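Local coordinates for nickel ABC transporter (Nickel-binding protein) (Bacillus halodurans, PDB 3T66) that probably captures nickel or peptide-like solutes outside the cell as the binding component of an ABC importer, at residues A[16-21]-A[192-197]; A[32-37]-A[137-142]; A[36-41]-A[476-481]; A[240-245]-A[455-460]. All coordinates share one frame; numbering follows the deposited sequence.

Contact 1: A[16-21]-A[192-197]; sequences HFLFNV and TFSFNE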
# COMPACT_ATOMS: atom_id res chain seq x y z
N HIS A 16 -8.83 8.64 -22.68
CA HIS A 16 -8.12 9.71 -22.01
C HIS A 16 -8.27 9.50 -20.54
O HIS A 16 -9.38 9.55 -20.00
CB HIS A 16 -8.67 11.07 -22.38
CG HIS A 16 -7.85 12.20 -21.84
ND1 HIS A 16 -8.29 13.51 -21.83
CD2 HIS A 16 -6.63 12.21 -21.25
CE1 HIS A 16 -7.37 14.28 -21.29
NE2 HIS A 16 -6.35 13.51 -20.92
N PHE A 17 -7.12 9.25 -19.92
CA PHE A 17 -7.05 8.93 -18.51
C PHE A 17 -6.27 10.05 -17.91
O PHE A 17 -5.26 10.53 -18.47
CB PHE A 17 -6.37 7.58 -18.32
CG PHE A 17 -5.92 7.29 -16.92
CD1 PHE A 17 -6.75 6.62 -16.04
CD2 PHE A 17 -4.66 7.63 -16.49
CE1 PHE A 17 -6.32 6.33 -14.76
CE2 PHE A 17 -4.25 7.35 -15.22
CZ PHE A 17 -5.08 6.71 -14.36
N LEU A 18 -6.79 10.49 -16.78
CA LEU A 18 -6.37 11.74 -16.16
C LEU A 18 -5.93 11.50 -14.73
O LEU A 18 -6.74 11.15 -13.85
CB LEU A 18 -7.47 12.80 -16.21
CG LEU A 18 -7.10 14.15 -15.57
CD1 LEU A 18 -5.70 14.78 -16.00
CD2 LEU A 18 -8.27 15.15 -15.71
N PHE A 19 -4.64 11.66 -14.53
CA PHE A 19 -4.03 11.08 -13.38
C PHE A 19 -3.74 12.08 -12.27
O PHE A 19 -3.77 13.29 -12.43
CB PHE A 19 -2.80 10.25 -13.76
CG PHE A 19 -2.21 9.52 -12.60
CD1 PHE A 19 -2.96 8.61 -11.88
CD2 PHE A 19 -0.90 9.75 -12.21
CE1 PHE A 19 -2.40 7.91 -10.78
CE2 PHE A 19 -0.33 9.08 -11.12
CZ PHE A 19 -1.08 8.17 -10.41
N ASN A 20 -3.46 11.50 -11.13
CA ASN A 20 -3.35 12.13 -9.85
C ASN A 20 -2.22 13.16 -9.71
O ASN A 20 -2.36 14.15 -9.01
CB ASN A 20 -3.04 10.95 -8.91
CG ASN A 20 -3.59 11.12 -7.59
OD1 ASN A 20 -4.26 12.10 -7.33
ND2 ASN A 20 -3.33 10.17 -6.71
N VAL A 21 -1.11 12.87 -10.39
CA VAL A 21 0.25 13.28 -10.02
C VAL A 21 1.06 13.47 -11.30
O VAL A 21 0.85 12.76 -12.30
CB VAL A 21 0.92 12.13 -9.22
CG1 VAL A 21 2.39 12.41 -8.94
CG2 VAL A 21 0.12 11.82 -7.93
N THR A 192 -4.37 8.63 -24.21
CA THR A 192 -3.78 9.81 -23.61
C THR A 192 -3.79 9.66 -22.10
O THR A 192 -4.84 9.46 -21.48
CB THR A 192 -4.51 11.08 -24.02
OG1 THR A 192 -4.60 11.14 -25.46
CG2 THR A 192 -3.78 12.31 -23.54
N PHE A 193 -2.59 9.75 -21.54
CA PHE A 193 -2.36 9.65 -20.09
C PHE A 193 -1.85 11.00 -19.65
O PHE A 193 -0.72 11.35 -19.97
CB PHE A 193 -1.27 8.59 -19.79
CG PHE A 193 -1.14 8.22 -18.34
CD1 PHE A 193 -0.58 9.10 -17.42
CD2 PHE A 193 -1.52 6.97 -17.90
CE1 PHE A 193 -0.44 8.73 -16.07
CE2 PHE A 193 -1.39 6.59 -16.56
CZ PHE A 193 -0.85 7.48 -15.65
N SER A 194 -2.66 11.74 -18.92
CA SER A 194 -2.26 13.09 -18.59
C SER A 194 -2.48 13.36 -17.12
O SER A 194 -3.25 12.63 -16.45
CB SER A 194 -3.08 14.08 -19.40
OG SER A 194 -4.41 13.90 -19.03
N PHE A 195 -1.85 14.43 -16.62
CA PHE A 195 -1.80 14.74 -15.19
C PHE A 195 -2.39 16.08 -14.83
O PHE A 195 -2.15 17.08 -15.49
CB PHE A 195 -0.37 14.81 -14.70
CG PHE A 195 0.62 14.15 -15.58
CD1 PHE A 195 0.55 12.80 -15.83
CD2 PHE A 195 1.66 14.87 -16.10
CE1 PHE A 195 1.49 12.19 -16.61
CE2 PHE A 195 2.62 14.26 -16.87
CZ PHE A 195 2.54 12.93 -17.13
N ASN A 196 -3.10 16.10 -13.72
CA ASN A 196 -3.53 17.33 -13.14
C ASN A 196 -3.65 17.22 -11.63
O ASN A 196 -4.49 16.47 -11.12
CB ASN A 196 -4.87 17.74 -13.71
CG ASN A 196 -5.27 19.12 -13.27
OD1 ASN A 196 -5.03 20.09 -13.97
ND2 ASN A 196 -5.84 19.22 -12.07
N GLU A 197 -2.83 18.01 -10.93
CA GLU A 197 -2.74 17.91 -9.46
C GLU A 197 -3.95 18.46 -8.67
O GLU A 197 -4.02 18.27 -7.48
CB GLU A 197 -1.37 18.40 -8.92
CG GLU A 197 -0.12 17.71 -9.63
CD GLU A 197 1.19 17.61 -8.78
OE1 GLU A 197 1.22 18.03 -7.59
OE2 GLU A 197 2.22 17.08 -9.28

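Contact 2: A[32-37]-A[137-142]; sequences MTYIPV and LVNPNV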
# COMPACT_ATOMS: atom_id res chain seq x y z
N MET A 32 9.71 7.17 -9.52
CA MET A 32 9.06 7.33 -8.23
C MET A 32 7.58 7.64 -8.31
O MET A 32 6.92 7.71 -7.31
CB MET A 32 9.72 8.49 -7.49
CG MET A 32 10.61 8.10 -6.35
SD MET A 32 10.41 6.42 -5.75
CE MET A 32 10.08 6.71 -4.03
N THR A 33 7.05 7.77 -9.51
CA THR A 33 5.66 8.12 -9.68
C THR A 33 4.99 6.93 -10.29
O THR A 33 3.80 6.79 -10.28
CB THR A 33 5.56 9.21 -10.64
OG1 THR A 33 6.79 9.27 -11.34
CG2 THR A 33 5.39 10.47 -9.92
N TYR A 34 5.84 6.09 -10.82
CA TYR A 34 5.50 4.76 -11.32
C TYR A 34 4.68 4.79 -12.56
O TYR A 34 4.05 3.81 -12.93
CB TYR A 34 4.78 3.92 -10.27
CG TYR A 34 5.56 3.70 -9.00
CD1 TYR A 34 6.92 3.99 -8.92
CD2 TYR A 34 4.92 3.18 -7.88
CE1 TYR A 34 7.62 3.78 -7.74
CE2 TYR A 34 5.61 2.97 -6.70
CZ TYR A 34 6.96 3.26 -6.63
OH TYR A 34 7.64 3.01 -5.46
N ILE A 35 4.73 5.93 -13.23
CA ILE A 35 3.89 6.21 -14.34
C ILE A 35 4.20 5.28 -15.49
O ILE A 35 3.30 4.79 -16.15
CB ILE A 35 4.01 7.67 -14.70
CG1 ILE A 35 3.69 8.50 -13.42
CG2 ILE A 35 3.24 7.99 -15.98
CD1 ILE A 35 2.55 9.58 -13.47
N PRO A 36 5.48 4.98 -15.72
CA PRO A 36 5.76 4.01 -16.79
C PRO A 36 4.88 2.78 -16.72
O PRO A 36 4.22 2.43 -17.71
CB PRO A 36 7.21 3.66 -16.54
CG PRO A 36 7.78 5.00 -16.09
CD PRO A 36 6.72 5.62 -15.23
N VAL A 37 4.83 2.15 -15.56
CA VAL A 37 4.01 0.97 -15.37
C VAL A 37 2.53 1.33 -15.40
O VAL A 37 1.71 0.58 -15.97
CB VAL A 37 4.39 0.22 -14.08
CG1 VAL A 37 3.41 -0.92 -13.78
CG2 VAL A 37 5.77 -0.34 -14.22
N LEU A 137 10.87 -7.31 -6.40
CA LEU A 137 10.86 -7.15 -7.85
C LEU A 137 9.52 -6.66 -8.38
O LEU A 137 9.37 -6.31 -9.55
CB LEU A 137 11.35 -8.41 -8.53
CG LEU A 137 12.77 -8.80 -8.09
CD1 LEU A 137 13.23 -10.12 -8.71
CD2 LEU A 137 13.76 -7.68 -8.40
N VAL A 138 8.53 -6.60 -7.51
CA VAL A 138 7.24 -6.06 -7.86
C VAL A 138 7.31 -4.52 -8.06
O VAL A 138 6.51 -3.96 -8.78
CB VAL A 138 6.23 -6.36 -6.74
CG1 VAL A 138 4.84 -5.77 -7.04
CG2 VAL A 138 6.15 -7.83 -6.46
N ASN A 139 8.27 -3.87 -7.41
CA ASN A 139 8.35 -2.44 -7.39
C ASN A 139 8.41 -1.95 -8.79
O ASN A 139 9.31 -2.32 -9.54
CB ASN A 139 9.64 -2.01 -6.71
CG ASN A 139 9.51 -0.70 -5.97
OD1 ASN A 139 9.07 0.31 -6.50
ND2 ASN A 139 9.94 -0.71 -4.71
N PRO A 140 7.47 -1.09 -9.16
CA PRO A 140 7.43 -0.52 -10.45
C PRO A 140 8.75 0.06 -10.86
O PRO A 140 9.02 0.19 -12.05
CB PRO A 140 6.39 0.53 -10.29
CG PRO A 140 5.38 -0.19 -9.51
CD PRO A 140 6.21 -0.86 -8.45
N ASN A 141 9.59 0.38 -9.89
CA ASN A 141 10.96 0.88 -10.10
C ASN A 141 11.85 0.00 -10.85
O ASN A 141 12.88 0.45 -11.32
CB ASN A 141 11.67 0.86 -8.78
CG ASN A 141 11.32 2.00 -8.00
OD1 ASN A 141 10.68 2.92 -8.55
ND2 ASN A 141 11.67 1.98 -6.72
N VAL A 142 11.55 -1.28 -10.81
CA VAL A 142 12.47 -2.22 -11.29
C VAL A 142 11.82 -2.78 -12.51
O VAL A 142 12.06 -3.91 -12.90
CB VAL A 142 12.69 -3.30 -10.29
CG1 VAL A 142 13.87 -4.12 -10.71
CG2 VAL A 142 12.99 -2.72 -8.99

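Contact 3: A[36-41]-A[476-481]; sequences PVRAGI and SEYYMI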
# COMPACT_ATOMS: atom_id res chain seq x y z
N PRO A 36 5.48 4.98 -15.72
CA PRO A 36 5.76 4.01 -16.79
C PRO A 36 4.88 2.78 -16.72
O PRO A 36 4.22 2.43 -17.71
CB PRO A 36 7.21 3.66 -16.54
CG PRO A 36 7.78 5.00 -16.09
CD PRO A 36 6.72 5.62 -15.23
N VAL A 37 4.83 2.15 -15.56
CA VAL A 37 4.01 0.97 -15.37
C VAL A 37 2.53 1.33 -15.40
O VAL A 37 1.71 0.58 -15.97
CB VAL A 37 4.39 0.22 -14.08
CG1 VAL A 37 3.41 -0.92 -13.78
CG2 VAL A 37 5.77 -0.34 -14.22
N ARG A 38 2.18 2.48 -14.81
CA ARG A 38 0.78 2.91 -14.76
C ARG A 38 0.14 3.15 -16.14
O ARG A 38 -1.05 2.87 -16.37
CB ARG A 38 0.58 4.08 -13.82
CG ARG A 38 0.81 3.64 -12.39
CD ARG A 38 0.74 4.76 -11.38
NE ARG A 38 1.32 4.35 -10.10
CZ ARG A 38 0.95 4.81 -8.91
NH1 ARG A 38 -0.02 5.69 -8.82
NH2 ARG A 38 1.53 4.38 -7.81
N ALA A 39 0.95 3.62 -17.07
CA ALA A 39 0.45 3.94 -18.38
C ALA A 39 0.63 2.76 -19.29
O ALA A 39 0.24 2.81 -20.45
CB ALA A 39 1.16 5.17 -18.94
N GLY A 40 1.24 1.71 -18.78
CA GLY A 40 1.35 0.45 -19.52
C GLY A 40 2.46 0.48 -20.56
O GLY A 40 2.34 -0.15 -21.61
N ILE A 41 3.53 1.20 -20.26
CA ILE A 41 4.72 1.15 -21.11
C ILE A 41 5.58 -0.05 -20.72
O ILE A 41 6.25 -0.69 -21.56
CB ILE A 41 5.56 2.44 -20.98
CG1 ILE A 41 4.74 3.64 -21.43
CG2 ILE A 41 6.79 2.36 -21.82
CD1 ILE A 41 5.01 4.89 -20.68
N SER A 476 -2.88 -2.50 -5.42
CA SER A 476 -1.50 -2.09 -5.25
C SER A 476 -1.39 -0.66 -5.71
O SER A 476 -0.50 0.10 -5.31
CB SER A 476 -0.61 -2.96 -6.11
OG SER A 476 -1.13 -3.03 -7.42
N GLU A 477 -2.34 -0.29 -6.56
CA GLU A 477 -2.31 0.99 -7.23
C GLU A 477 -1.18 1.08 -8.22
O GLU A 477 -0.70 2.18 -8.48
CB GLU A 477 -2.17 2.08 -6.19
CG GLU A 477 -3.42 2.29 -5.36
CD GLU A 477 -3.38 3.61 -4.67
OE1 GLU A 477 -3.70 4.61 -5.32
OE2 GLU A 477 -3.01 3.65 -3.48
N TYR A 478 -0.72 -0.05 -8.74
CA TYR A 478 0.36 -0.01 -9.69
C TYR A 478 -0.22 -0.15 -11.06
O TYR A 478 0.42 0.19 -12.03
CB TYR A 478 1.33 -1.15 -9.47
CG TYR A 478 2.04 -1.08 -8.15
CD1 TYR A 478 2.19 0.12 -7.48
CD2 TYR A 478 2.57 -2.25 -7.57
CE1 TYR A 478 2.84 0.17 -6.26
CE2 TYR A 478 3.23 -2.21 -6.33
CZ TYR A 478 3.37 -0.99 -5.69
OH TYR A 478 4.03 -0.95 -4.47
N TYR A 479 -1.43 -0.65 -11.14
CA TYR A 479 -1.95 -1.02 -12.42
C TYR A 479 -3.18 -0.23 -12.76
O TYR A 479 -4.14 -0.20 -12.01
CB TYR A 479 -2.23 -2.51 -12.46
CG TYR A 479 -1.08 -3.26 -11.92
CD1 TYR A 479 0.13 -3.24 -12.56
CD2 TYR A 479 -1.17 -3.94 -10.73
CE1 TYR A 479 1.22 -3.92 -12.05
CE2 TYR A 479 -0.07 -4.62 -10.22
CZ TYR A 479 1.10 -4.60 -10.89
OH TYR A 479 2.19 -5.24 -10.39
N MET A 480 -3.11 0.43 -13.91
CA MET A 480 -4.18 1.28 -14.36
C MET A 480 -4.37 1.08 -15.82
O MET A 480 -5.37 0.51 -16.22
CB MET A 480 -3.86 2.70 -14.01
CG MET A 480 -3.32 2.76 -12.60
SD MET A 480 -3.36 4.41 -12.01
CE MET A 480 -2.61 4.24 -10.38
N ILE A 481 -3.42 1.47 -16.66
CA ILE A 481 -3.67 1.28 -18.08
C ILE A 481 -3.14 -0.11 -18.40
O ILE A 481 -2.03 -0.42 -17.99
CB ILE A 481 -3.04 2.42 -18.97
CG1 ILE A 481 -3.63 3.82 -18.68
CG2 ILE A 481 -3.20 2.10 -20.45
CD1 ILE A 481 -5.14 3.88 -18.67

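Contact 4: A[240-245]-A[455-460]; sequences RTHNLT and IHPSAV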
# COMPACT_ATOMS: atom_id res chain seq x y z
N ARG A 240 -2.75 0.42 2.78
CA ARG A 240 -2.53 1.23 3.99
C ARG A 240 -3.67 1.09 4.98
O ARG A 240 -4.79 0.78 4.60
CB ARG A 240 -2.27 2.68 3.64
CG ARG A 240 -3.34 3.68 3.98
CD ARG A 240 -2.69 5.06 4.23
NE ARG A 240 -1.49 5.32 3.42
CZ ARG A 240 -0.24 5.33 3.89
NH1 ARG A 240 0.01 5.09 5.18
NH2 ARG A 240 0.76 5.58 3.07
N THR A 241 -3.36 1.24 6.26
CA THR A 241 -4.36 1.04 7.28
C THR A 241 -4.18 2.17 8.26
O THR A 241 -3.03 2.53 8.58
CB THR A 241 -4.21 -0.35 7.99
OG1 THR A 241 -4.61 -1.38 7.09
CG2 THR A 241 -5.08 -0.48 9.25
N HIS A 242 -5.29 2.74 8.73
CA HIS A 242 -5.17 3.68 9.82
C HIS A 242 -5.32 2.99 11.14
O HIS A 242 -6.12 2.08 11.26
CB HIS A 242 -6.20 4.80 9.73
CG HIS A 242 -5.99 5.68 8.56
ND1 HIS A 242 -4.74 5.93 8.04
CD2 HIS A 242 -6.87 6.34 7.77
CE1 HIS A 242 -4.86 6.74 7.00
NE2 HIS A 242 -6.14 7.00 6.82
N ASN A 243 -4.58 3.45 12.14
CA ASN A 243 -4.75 2.91 13.46
C ASN A 243 -4.44 3.90 14.55
O ASN A 243 -3.80 4.93 14.33
CB ASN A 243 -3.80 1.72 13.64
CG ASN A 243 -2.35 2.09 13.44
OD1 ASN A 243 -1.82 2.98 14.11
ND2 ASN A 243 -1.70 1.42 12.50
N LEU A 244 -4.88 3.55 15.75
CA LEU A 244 -4.29 4.11 16.96
C LEU A 244 -3.09 3.26 17.36
O LEU A 244 -3.26 2.18 17.92
CB LEU A 244 -5.29 4.12 18.13
CG LEU A 244 -6.60 4.88 17.95
CD1 LEU A 244 -7.43 4.82 19.21
CD2 LEU A 244 -6.24 6.28 17.61
N THR A 245 -1.89 3.74 17.06
CA THR A 245 -0.69 3.10 17.59
C THR A 245 -0.51 3.45 19.08
O THR A 245 -0.46 4.63 19.44
CB THR A 245 0.55 3.53 16.81
OG1 THR A 245 0.46 3.07 15.45
CG2 THR A 245 1.83 3.00 17.46
N ILE A 455 -9.27 2.02 10.09
CA ILE A 455 -9.76 1.86 8.73
C ILE A 455 -8.71 1.57 7.63
O ILE A 455 -7.47 1.65 7.83
CB ILE A 455 -10.63 3.05 8.30
CG1 ILE A 455 -9.79 4.31 8.14
CG2 ILE A 455 -11.81 3.28 9.27
CD1 ILE A 455 -10.51 5.42 7.36
N HIS A 456 -9.25 1.24 6.48
CA HIS A 456 -8.50 1.04 5.27
C HIS A 456 -9.01 2.12 4.32
O HIS A 456 -10.12 2.02 3.81
CB HIS A 456 -8.81 -0.34 4.65
CG HIS A 456 -8.41 -1.51 5.50
ND1 HIS A 456 -7.18 -1.61 6.10
CD2 HIS A 456 -9.07 -2.65 5.80
CE1 HIS A 456 -7.10 -2.76 6.75
NE2 HIS A 456 -8.23 -3.41 6.58
N PRO A 457 -8.21 3.16 4.07
CA PRO A 457 -8.71 4.17 3.13
C PRO A 457 -8.71 3.69 1.64
O PRO A 457 -7.74 3.01 1.17
CB PRO A 457 -7.76 5.37 3.36
CG PRO A 457 -6.50 4.76 3.87
CD PRO A 457 -6.86 3.47 4.57
N SER A 458 -9.79 4.06 0.93
CA SER A 458 -10.02 3.63 -0.46
C SER A 458 -9.37 4.44 -1.55
O SER A 458 -9.32 5.66 -1.48
CB SER A 458 -11.50 3.55 -0.76
OG SER A 458 -12.08 2.47 -0.04
N ALA A 459 -8.87 3.75 -2.56
CA ALA A 459 -8.50 4.43 -3.78
C ALA A 459 -9.79 4.55 -4.53
O ALA A 459 -10.61 3.61 -4.55
CB ALA A 459 -7.50 3.66 -4.56
N VAL A 460 -9.99 5.71 -5.13
CA VAL A 460 -11.28 5.99 -5.74
C VAL A 460 -11.06 6.38 -7.17
O VAL A 460 -10.14 7.13 -7.45
CB VAL A 460 -11.98 7.14 -5.03
CG1 VAL A 460 -13.46 7.08 -5.32
CG2 VAL A 460 -11.75 7.06 -3.54

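Contact 1: A[16-21]-A[192-197]
F17 sets ring atom CD2 over one face of F193, 3.4 Å above the plane of that ring and displaced toward its rim. The two residues are neighbours in a parallel beta pair, strand 14-19 beside strand 190-195, and their side chains run the same way from the sheet. With the planes at 45°, the contact is oblique. F19 joins from further along its own strand: its CB comes 3.6 Å from CE1 of F193, so F17, F19 and F193 form an aromatic cluster. I35 and R38 of helix 35-38 pack on F19 and F193, and M480 on F17.

The backbones are tied by the staggered ladder of parallel strands. F17 uses both its groups, its N donating to T192 O and its O accepting from S194 N at 2.9 Å. F19 does the same, its N bonding to S194 O and its O taking N196 N at 3.2 Å, just where the strands give way to loop.

H16, L18, T192 and S194 point to the other face, where L18 also touches A205 of helix 199-207. H16 has CG anti to the backbone N (chi1 -173°), and its ND1 bonds to Q210 O. T192 CG2 packs against H16 CD2 at 3.7 Å. At the edge of the same imidazole, NE2 and the hydroxyl OG of S194 share a hydrogen bond of 2.7 Å.

Contact 2: A[32-37]-A[137-142]
Y34, at the N-cap position just ahead of helix 35-38, and P140, in a short 3-10 segment, meet in a CH-pi contact. Carbon CB of P140 sits over one face of the tyrosine ring, 3.9 Å from its centroid and 24° off the normal. It leans toward the CG end of the ring, with CB of P140 3.5 Å from CG of Y34, while P140 CG reaches CD2. The opposite face of the ring is met by the carbonyl O of M32 from its own segment, so the ring lies between a proline and a peptide oxygen.

The remaining apolar packing is lighter. V37, one helical turn on, brings CG2 to 4.1 Å from P140 CB, its side chain crossing the proline at about a right angle; T42 touches V37 as well.

Polar atoms gather round the other end of the tyrosine. The amides of N139 and N141 both stand steeply against the ring, with planes 87° and 81° from it. N139 OD1 lies 3.2 Å from Y34 OH. Within the loop that carries them, V142 N bonds to N139 O at 2.8 Å, and P140 O takes a further bond from S143 OG. The amide oxygen OD1 of N141 lies 3.3 Å from CE1 of Y34.

Contact 3: A[36-41]-A[476-481]
A Schellman motif ends the short helix 35-38, and the chain near the C-terminus, 476-481, packs against it. I41 N reaches back to P36 O at 2.9 Å and G40 N to V37 O at 3.1 Å, with G40 at positive phi (79°). The carbonyl of R38, in the last turn, looks outward instead and accepts I481 N at 2.8 Å. I481 then sets CG2 3.5 Å from A39 O.

R38 has the largest share of the buried surface. Its chain is extended from CG to NE and runs alongside the equally extended M480, whose CE lies 3.5 Å from R38 CD. The guanidinium ends up flat against E477 O, which stands 3.1 Å above the plane over its centre. No N-H points at that oxygen, so the attraction is probably that of a carbonyl dipole for the cation. The E477 carboxylate turns to Y215, with OE1 hydrogen-bonded to the tyrosine hydroxyl. V37 CG1 touches Y478 O at 3.6 Å. F19 and F193 extend the packing around R38.

Paired bonds back into the last turn and a positive-phi glycine just after it are the signature of a Schellman C-cap.

Contact 4: A[240-245]-A[455-460]
H242, I455 and P457 bury the most surface here, where strand 240-246 runs antiparallel to the long strand 451-464 with the local axes at 141°. The H242 and I455 side chains lie side by side on the same face, pointing the same way. In H242, CG is anti to the carbonyl carbon (chi1 -66°), beside the backbone N. The imidazole CD2 is 3.6 Å from CG1 of I455 and close to its CD1 too. The backbones are joined as well: H242 N donates to I455 O at 2.6 Å, while the return bond, from I455 N to H242 O, is weak at 3.4 Å.

Two residues beyond I455, P457 packs on both H242 and R240. Its CD lies over one face of the H242 ring, offset toward the rim, and its CG comes 3.7 Å from H242 NE2. From the other segment R240 lays its aliphatic part across the proline at about a right angle, CG to P457 CG at 3.3 Å. The charged end goes on to strand 381-387, where NH1 bonds to S385 OG; the same hydroxyl has a weak bond with H242 ND1.

Between these residues T241 and H456 run side by side, but the T241 hydroxyl has its stronger partner in P286 O.

A proline nitrogen has no hydrogen to give, and R240 O meets P457 CD at 3.4 Å. At P457 itself the contact is therefore side-chain packing by R240 and H242 on the pyrrolidine, with no backbone bond from its nitrogen.

How the contacts relate
Contacts 1, 2 and 3 form one continuous region: 2 and 3 share P36 and V37 of helix 35-38, and their centres lie about 8 Å apart. I35 of that helix packs on F19 and F193 of contact 1, and Y478 of contact 3 packs on P140 of contact 2. Contacts 3 and 4 are buried, whereas 1 and 2 are partly so. Contact 4 is remote, about 24 Å from contact 1 between centres, and meets contact 3 merely where A459 approaches E477. Regular backbone bonding dominates contact 1; contact 4 pairs strands more loosely, contact 3 has one backbone bond, and contact 2 rests on packing without a clear hydrogen bond across it.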